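Local atomic coordinates of luciferase-like monooxygenase (Streptomyces bottropensis, PDB entry 7BIP), a protein that probably acts as a luciferase-like monooxygenase in the biosynthesis of the aromatic polyketide rishirilide. Residues M1-V11 with G317-G328. Residues are numbered along the deposited sequence; the frame is centred on the assembly and turned at random.
Sequences MKFGINLFPTV and GDFTISLQVISG
K2 and I321 start a run of backbone hydrogen bonds that zips two parallel strands together. K2 N donates to F319 O and I321 N to K2 O. G4 N then donates to I321 O, L323 N to G4 O and N6 N to L323 O, the last at 2.8 Å. V325 N to N6 O is weak. This pairing joins the first strand, 2-6, to the last, 320-324, and so closes the TIM barrel of the luciferase-like family. Strands 39-42 and 228-236 flank the pair. On the face that carries T320, S322 and Q324, S322 OG hydrogen-bonds H39 NE2 and K41 NZ.

Charge acts at the start of the chain. M1 N forms a salt bridge with D318 OD1 at 2.8 Å, met from above the carboxylate plane; R313 also pairs with that oxygen. M1 bends at chi2 (-67°) and chi3 (-51°), which brings its CE over one face of the F319 ring, 3.9 Å from the centroid. CE also touches I321 CD1 at 3.7 Å. Farther along, L7 CD2 packs on I326 CG2 at 3.8 Å.

At the end of strand 320-324, the Q324 side chain reaches across to the chain after strand 2-6. Its OE1 accepts from F8 N at 2.9 Å, and its NE2 donates to I326 O at 2.8 Å, nearly in the amide plane. A leucine here would probably leave F8 N and I326 O without these mates. One water bridges T10 OG1 and I326 O.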
ATOM      1  N   MET A   1     -30.286   3.572   4.603  1.00 21.32           N
ATOM      2  CA  MET A   1     -29.364   2.981   3.635  1.00 21.71           C
ATOM      3  C   MET A   1     -28.165   3.879   3.389  1.00 22.10           C
ATOM      4  O   MET A   1     -28.294   5.102   3.379  1.00 24.20           O
ATOM      5  CB  MET A   1     -30.053   2.724   2.291  1.00 24.29           C
ATOM      6  CG  MET A   1     -31.284   1.859   2.353  1.00 24.17           C
ATOM      7  SD  MET A   1     -30.931   0.157   2.810  0.93 23.17           S
ATOM      8  CE  MET A   1     -29.636  -0.303   1.671  1.00 23.12           C
ATOM      9  N   LYS A   2     -27.004   3.268   3.165  1.00 15.45           N
ATOM     10  CA  LYS A   2     -25.831   3.967   2.651  1.00 16.30           C
ATOM     11  C   LYS A   2     -25.409   3.328   1.338  1.00 17.07           C
ATOM     12  O   LYS A   2     -25.600   2.123   1.139  1.00 19.63           O
ATOM     13  CB  LYS A   2     -24.647   3.912   3.642  1.00 16.84           C
ATOM     14  CG  LYS A   2     -24.907   4.582   4.999  1.00 23.78           C
ATOM     15  CD  LYS A   2     -25.115   6.075   4.844  1.00 27.04           C
ATOM     16  CE  LYS A   2     -24.939   6.801   6.163  1.00 38.96           C
ATOM     17  NZ  LYS A   2     -25.146   8.261   5.986  1.00 43.82           N
ATOM     18  N   PHE A   3     -24.831   4.132   0.437  1.00 13.48           N
ATOM     19  CA  PHE A   3     -24.414   3.640  -0.877  1.00 13.21           C
ATOM     20  C   PHE A   3     -23.013   4.131  -1.186  1.00 15.37           C
ATOM     21  O   PHE A   3     -22.778   5.343  -1.242  1.00 15.75           O
ATOM     22  CB  PHE A   3     -25.369   4.095  -1.995  1.00 13.64           C
ATOM     23  CG  PHE A   3     -26.800   3.720  -1.759  1.00 12.66           C
ATOM     24  CD1 PHE A   3     -27.287   2.483  -2.168  1.00 14.80           C
ATOM     25  CD2 PHE A   3     -27.657   4.599  -1.123  1.00 16.76           C
ATOM     26  CE1 PHE A   3     -28.621   2.136  -1.938  1.00 17.88           C
ATOM     27  CE2 PHE A   3     -28.983   4.254  -0.885  1.00 21.76           C
ATOM     28  CZ  PHE A   3     -29.458   3.022  -1.295  1.00 20.60           C
ATOM     29  N   GLY A   4     -22.097   3.190  -1.405  1.00 12.99           N
ATOM     30  CA  GLY A   4     -20.786   3.510  -1.925  1.00 12.50           C
ATOM     31  C   GLY A   4     -20.528   2.756  -3.208  1.00 13.85           C
ATOM     32  O   GLY A   4     -21.443   2.130  -3.761  1.00 15.25           O
ATOM     33  N   ILE A   5     -19.303   2.808  -3.717  1.00 11.13           N
ATOM     34  CA  ILE A   5     -18.987   2.079  -4.938  1.00 12.80           C
ATOM     35  C   ILE A   5     -17.914   1.051  -4.628  1.00 14.03           C
ATOM     36  O   ILE A   5     -17.063   1.246  -3.754  1.00 16.68           O
ATOM     37  CB  ILE A   5     -18.527   2.990  -6.092  1.00 14.42           C
ATOM     38  CG1 ILE A   5     -17.244   3.734  -5.699  1.00 16.53           C
ATOM     39  CG2 ILE A   5     -19.665   3.950  -6.504  1.00 14.17           C
ATOM     40  CD1 ILE A   5     -16.474   4.308  -6.899  1.00 18.64           C
ATOM     41  N   ASN A   6     -17.981  -0.062  -5.348  1.00 13.32           N
ATOM     42  CA  ASN A   6     -17.000  -1.128  -5.271  1.00 14.10           C
ATOM     43  C   ASN A   6     -16.275  -1.177  -6.605  1.00 13.82           C
ATOM     44  O   ASN A   6     -16.898  -1.042  -7.666  1.00 15.81           O
ATOM     45  CB  ASN A   6     -17.682  -2.466  -4.968  1.00 14.86           C
ATOM     46  CG  ASN A   6     -16.718  -3.523  -4.457  1.00 20.17           C
ATOM     47  OD1 ASN A   6     -15.503  -3.373  -4.548  1.00 23.49           O
ATOM     48  ND2 ASN A   6     -17.269  -4.615  -3.926  1.00 18.85           N
ATOM     49  N   LEU A   7     -14.960  -1.327  -6.549  1.00 14.30           N
ATOM     50  CA  LEU A   7     -14.109  -1.318  -7.738  1.00 11.56           C
ATOM     51  C   LEU A   7     -13.401  -2.670  -7.817  1.00 16.85           C
ATOM     52  O   LEU A   7     -12.204  -2.798  -7.560  1.00 25.71           O
ATOM     53  CB  LEU A   7     -13.115  -0.139  -7.700  1.00 11.19           C
ATOM     54  CG  LEU A   7     -13.795   1.229  -7.807  1.00 15.00           C
ATOM     55  CD1 LEU A   7     -12.824   2.388  -7.534  1.00 17.32           C
ATOM     56  CD2 LEU A   7     -14.507   1.404  -9.173  1.00 16.38           C
ATOM     57  N   PHE A   8     -14.174  -3.689  -8.163  1.00 22.59           N
ATOM     58  CA  PHE A   8     -13.685  -5.056  -8.266  1.00 20.70           C
ATOM     59  C   PHE A   8     -13.245  -5.269  -9.704  1.00 22.07           C
ATOM     60  O   PHE A   8     -14.094  -5.295 -10.601  1.00 22.53           O
ATOM     61  CB  PHE A   8     -14.808  -6.019  -7.894  1.00 20.39           C
ATOM     62  CG  PHE A   8     -14.391  -7.460  -7.714  1.00 23.72           C
ATOM     63  CD1 PHE A   8     -14.778  -8.156  -6.578  1.00 32.29           C
ATOM     64  CD2 PHE A   8     -13.682  -8.140  -8.690  1.00 20.81           C
ATOM     65  CE1 PHE A   8     -14.427  -9.483  -6.398  1.00 30.52           C
ATOM     66  CE2 PHE A   8     -13.334  -9.471  -8.514  1.00 21.24           C
ATOM     67  CZ  PHE A   8     -13.709 -10.137  -7.367  1.00 24.04           C
ATOM     68  N   PRO A   9     -11.947  -5.449  -9.984  1.00 16.72           N
ATOM     69  CA  PRO A   9     -11.519  -5.647 -11.379  1.00 16.80           C
ATOM     70  C   PRO A   9     -11.779  -7.075 -11.851  1.00 17.72           C
ATOM     71  O   PRO A   9     -11.400  -8.043 -11.193  1.00 18.14           O
ATOM     72  CB  PRO A   9     -10.018  -5.341 -11.334  1.00 16.86           C
ATOM     73  CG  PRO A   9      -9.617  -5.684  -9.948  1.00 22.16           C
ATOM     74  CD  PRO A   9     -10.809  -5.389  -9.054  1.00 22.05           C
ATOM     75  N   THR A  10     -12.443  -7.199 -12.998  1.00 21.11           N
ATOM     76  CA  THR A  10     -12.611  -8.476 -13.690  1.00 25.07           C
ATOM     77  C   THR A  10     -12.143  -8.208 -15.112  1.00 28.36           C
ATOM     78  O   THR A  10     -12.947  -7.961 -16.014  1.00 31.61           O
ATOM     79  CB  THR A  10     -14.058  -8.982 -13.632  1.00 27.88           C
ATOM     80  OG1 THR A  10     -14.954  -7.927 -14.004  1.00 31.29           O
ATOM     81  CG2 THR A  10     -14.390  -9.419 -12.241  1.00 23.34           C
ATOM     82  N   VAL A  11     -10.826  -8.227 -15.298  1.00 15.86           N
ATOM     83  CA  VAL A  11     -10.218  -7.723 -16.520  1.00 17.75           C
ATOM     84  C   VAL A  11      -8.799  -8.260 -16.592  1.00 20.76           C
ATOM     85  O   VAL A  11      -8.141  -8.458 -15.566  1.00 21.80           O
ATOM     86  CB  VAL A  11     -10.247  -6.173 -16.553  1.00 25.05           C
ATOM     87  CG1 VAL A  11      -9.459  -5.602 -15.371  1.00 29.14           C
ATOM     88  CG2 VAL A  11      -9.714  -5.662 -17.876  1.00 28.54           C
ATOM     89  N   GLY A 317     -33.765  -4.484   5.997  1.00 21.59           N
ATOM     90  CA  GLY A 317     -33.568  -3.322   6.832  1.00 20.75           C
ATOM     91  C   GLY A 317     -32.562  -2.375   6.210  1.00 21.75           C
ATOM     92  O   GLY A 317     -32.168  -2.510   5.048  1.00 21.73           O
ATOM     93  N   ASP A 318     -32.138  -1.397   7.003  1.00 21.77           N
ATOM     94  CA  ASP A 318     -31.169  -0.415   6.524  1.00 19.69           C
ATOM     95  C   ASP A 318     -29.744  -0.938   6.675  1.00 23.62           C
ATOM     96  O   ASP A 318     -29.371  -1.444   7.736  1.00 23.67           O
ATOM     97  CB  ASP A 318     -31.333   0.895   7.288  1.00 22.91           C
ATOM     98  CG  ASP A 318     -32.472   1.724   6.764  1.00 29.86           C
ATOM     99  OD1 ASP A 318     -32.433   2.091   5.574  1.00 26.94           O
ATOM    100  OD2 ASP A 318     -33.414   1.995   7.537  1.00 31.56           O
ATOM    101  N   PHE A 319     -28.943  -0.814   5.619  1.00 17.96           N
ATOM    102  CA  PHE A 319     -27.554  -1.275   5.665  1.00 18.01           C
ATOM    103  C   PHE A 319     -26.768  -0.519   4.595  1.00 16.68           C
ATOM    104  O   PHE A 319     -27.273   0.432   3.987  1.00 18.60           O
ATOM    105  CB  PHE A 319     -27.474  -2.802   5.511  1.00 19.52           C
ATOM    106  CG  PHE A 319     -27.924  -3.316   4.161  1.00 19.38           C
ATOM    107  CD1 PHE A 319     -26.991  -3.654   3.191  1.00 19.26           C
ATOM    108  CD2 PHE A 319     -29.271  -3.473   3.871  1.00 18.62           C
ATOM    109  CE1 PHE A 319     -27.394  -4.124   1.951  1.00 15.43           C
ATOM    110  CE2 PHE A 319     -29.680  -3.948   2.629  1.00 17.90           C
ATOM    111  CZ  PHE A 319     -28.733  -4.275   1.666  1.00 15.90           C
ATOM    112  N   THR A 320     -25.513  -0.920   4.396  1.00 13.72           N
ATOM    113  CA  THR A 320     -24.587  -0.260   3.483  1.00 13.54           C
ATOM    114  C   THR A 320     -24.402  -1.115   2.233  1.00 16.88           C
ATOM    115  O   THR A 320     -23.951  -2.263   2.325  1.00 16.10           O
ATOM    116  CB  THR A 320     -23.250  -0.015   4.177  1.00 14.68           C
ATOM    117  OG1 THR A 320     -23.459   0.827   5.323  1.00 17.08           O
ATOM    118  CG2 THR A 320     -22.270   0.652   3.229  1.00 14.62           C
ATOM    119  N   ILE A 321     -24.745  -0.557   1.069  1.00 13.67           N
ATOM    120  CA  ILE A 321     -24.581  -1.244  -0.211  1.00 12.99           C
ATOM    121  C   ILE A 321     -23.361  -0.670  -0.915  1.00 12.16           C
ATOM    122  O   ILE A 321     -23.194   0.556  -0.967  1.00 15.06           O
ATOM    123  CB  ILE A 321     -25.827  -1.089  -1.099  1.00 14.36           C
ATOM    124  CG1 ILE A 321     -26.948  -2.026  -0.631  1.00 15.05           C
ATOM    125  CG2 ILE A 321     -25.471  -1.363  -2.576  1.00 13.55           C
ATOM    126  CD1 ILE A 321     -28.280  -1.867  -1.378  1.00 15.38           C
ATOM    127  N   SER A 322     -22.520  -1.548  -1.461  1.00 13.50           N
ATOM    128  CA  SER A 322     -21.452  -1.151  -2.373  1.00 11.59           C
ATOM    129  C   SER A 322     -21.894  -1.482  -3.790  1.00 15.65           C
ATOM    130  O   SER A 322     -22.195  -2.644  -4.094  1.00 16.24           O
ATOM    131  CB  SER A 322     -20.127  -1.854  -2.060  1.00 14.38           C
ATOM    132  OG  SER A 322     -19.733  -1.644  -0.720  1.00 18.16           O
ATOM    133  N   LEU A 323     -21.925  -0.467  -4.649  1.00 11.94           N
ATOM    134  CA  LEU A 323     -22.347  -0.631  -6.039  1.00  9.83           C
ATOM    135  C   LEU A 323     -21.125  -0.971  -6.883  1.00 14.38           C
ATOM    136  O   LEU A 323     -20.230  -0.143  -7.052  1.00 16.05           O
ATOM    137  CB  LEU A 323     -23.021   0.647  -6.531  1.00 13.05           C
ATOM    138  CG  LEU A 323     -24.150   1.171  -5.639  1.00 15.24           C
ATOM    139  CD1 LEU A 323     -24.407   2.636  -5.954  1.00 17.41           C
ATOM    140  CD2 LEU A 323     -25.425   0.332  -5.826  1.00 16.06           C
ATOM    141  N   GLN A 324     -21.080  -2.194  -7.401  1.00 11.64           N
ATOM    142  CA  GLN A 324     -19.944  -2.636  -8.203  1.00 14.87           C
ATOM    143  C   GLN A 324     -20.123  -2.134  -9.637  1.00 14.14           C
ATOM    144  O   GLN A 324     -20.970  -2.653 -10.376  1.00 14.57           O
ATOM    145  CB  GLN A 324     -19.836  -4.158  -8.140  1.00 18.57           C
ATOM    146  CG  GLN A 324     -18.846  -4.723  -9.130  1.00 25.85           C
ATOM    147  CD  GLN A 324     -17.496  -4.087  -8.961  1.00 30.69           C
ATOM    148  OE1 GLN A 324     -17.017  -3.924  -7.841  1.00 35.60           O
ATOM    149  NE2 GLN A 324     -16.877  -3.704 -10.064  1.00 25.72           N
ATOM    150  N   VAL A 325     -19.324  -1.142 -10.055  1.00 13.08           N
ATOM    151  CA  VAL A 325     -19.632  -0.361 -11.258  1.00 14.47           C
ATOM    152  C   VAL A 325     -18.660  -0.595 -12.407  1.00 15.18           C
ATOM    153  O   VAL A 325     -18.846   0.004 -13.474  1.00 15.00           O
ATOM    154  CB  VAL A 325     -19.716   1.150 -10.951  1.00 14.44           C
ATOM    155  CG1 VAL A 325     -20.910   1.465 -10.033  1.00 14.87           C
ATOM    156  CG2 VAL A 325     -18.423   1.655 -10.323  1.00 14.74           C
ATOM    157  N   ILE A 326     -17.656  -1.456 -12.252  1.00 13.29           N
ATOM    158  CA  ILE A 326     -16.721  -1.719 -13.343  1.00 13.35           C
ATOM    159  C   ILE A 326     -16.746  -3.198 -13.694  1.00 20.05           C
ATOM    160  O   ILE A 326     -17.104  -4.048 -12.873  1.00 22.44           O
ATOM    161  CB  ILE A 326     -15.286  -1.261 -12.995  1.00 14.78           C
ATOM    162  CG1 ILE A 326     -14.758  -2.040 -11.790  1.00 16.84           C
ATOM    163  CG2 ILE A 326     -15.267   0.236 -12.727  1.00 14.93           C
ATOM    164  CD1 ILE A 326     -13.306  -1.805 -11.485  1.00 15.67           C
ATOM    165  N   SER A 327     -16.377  -3.501 -14.937  1.00 23.49           N
ATOM    166  CA  SER A 327     -16.290  -4.895 -15.371  1.00 32.28           C
ATOM    167  C   SER A 327     -15.730  -5.017 -16.779  1.00 36.63           C
ATOM    168  O   SER A 327     -16.284  -4.453 -17.728  1.00 40.08           O
ATOM    169  CB  SER A 327     -17.652  -5.592 -15.316  1.00 29.18           C
ATOM    170  OG  SER A 327     -17.506  -6.964 -15.668  1.00 37.78           O
ATOM    171  N   GLY A 328     -14.643  -5.769 -16.918  1.00 36.41           N
ATOM    172  CA  GLY A 328     -14.112  -6.056 -18.234  1.00 32.62           C
ATOM    173  C   GLY A 328     -13.655  -4.793 -18.922  1.00 35.82           C
ATOM    174  O   GLY A 328     -13.052  -3.903 -18.314  1.00 33.36           O
TER
HETATM  175  O   HOH W   1     -16.759  -6.599 -12.296  1.00 44.11           O
HETATM  176  O   HOH W   2     -13.209  -4.599 -14.341  1.00 29.83           O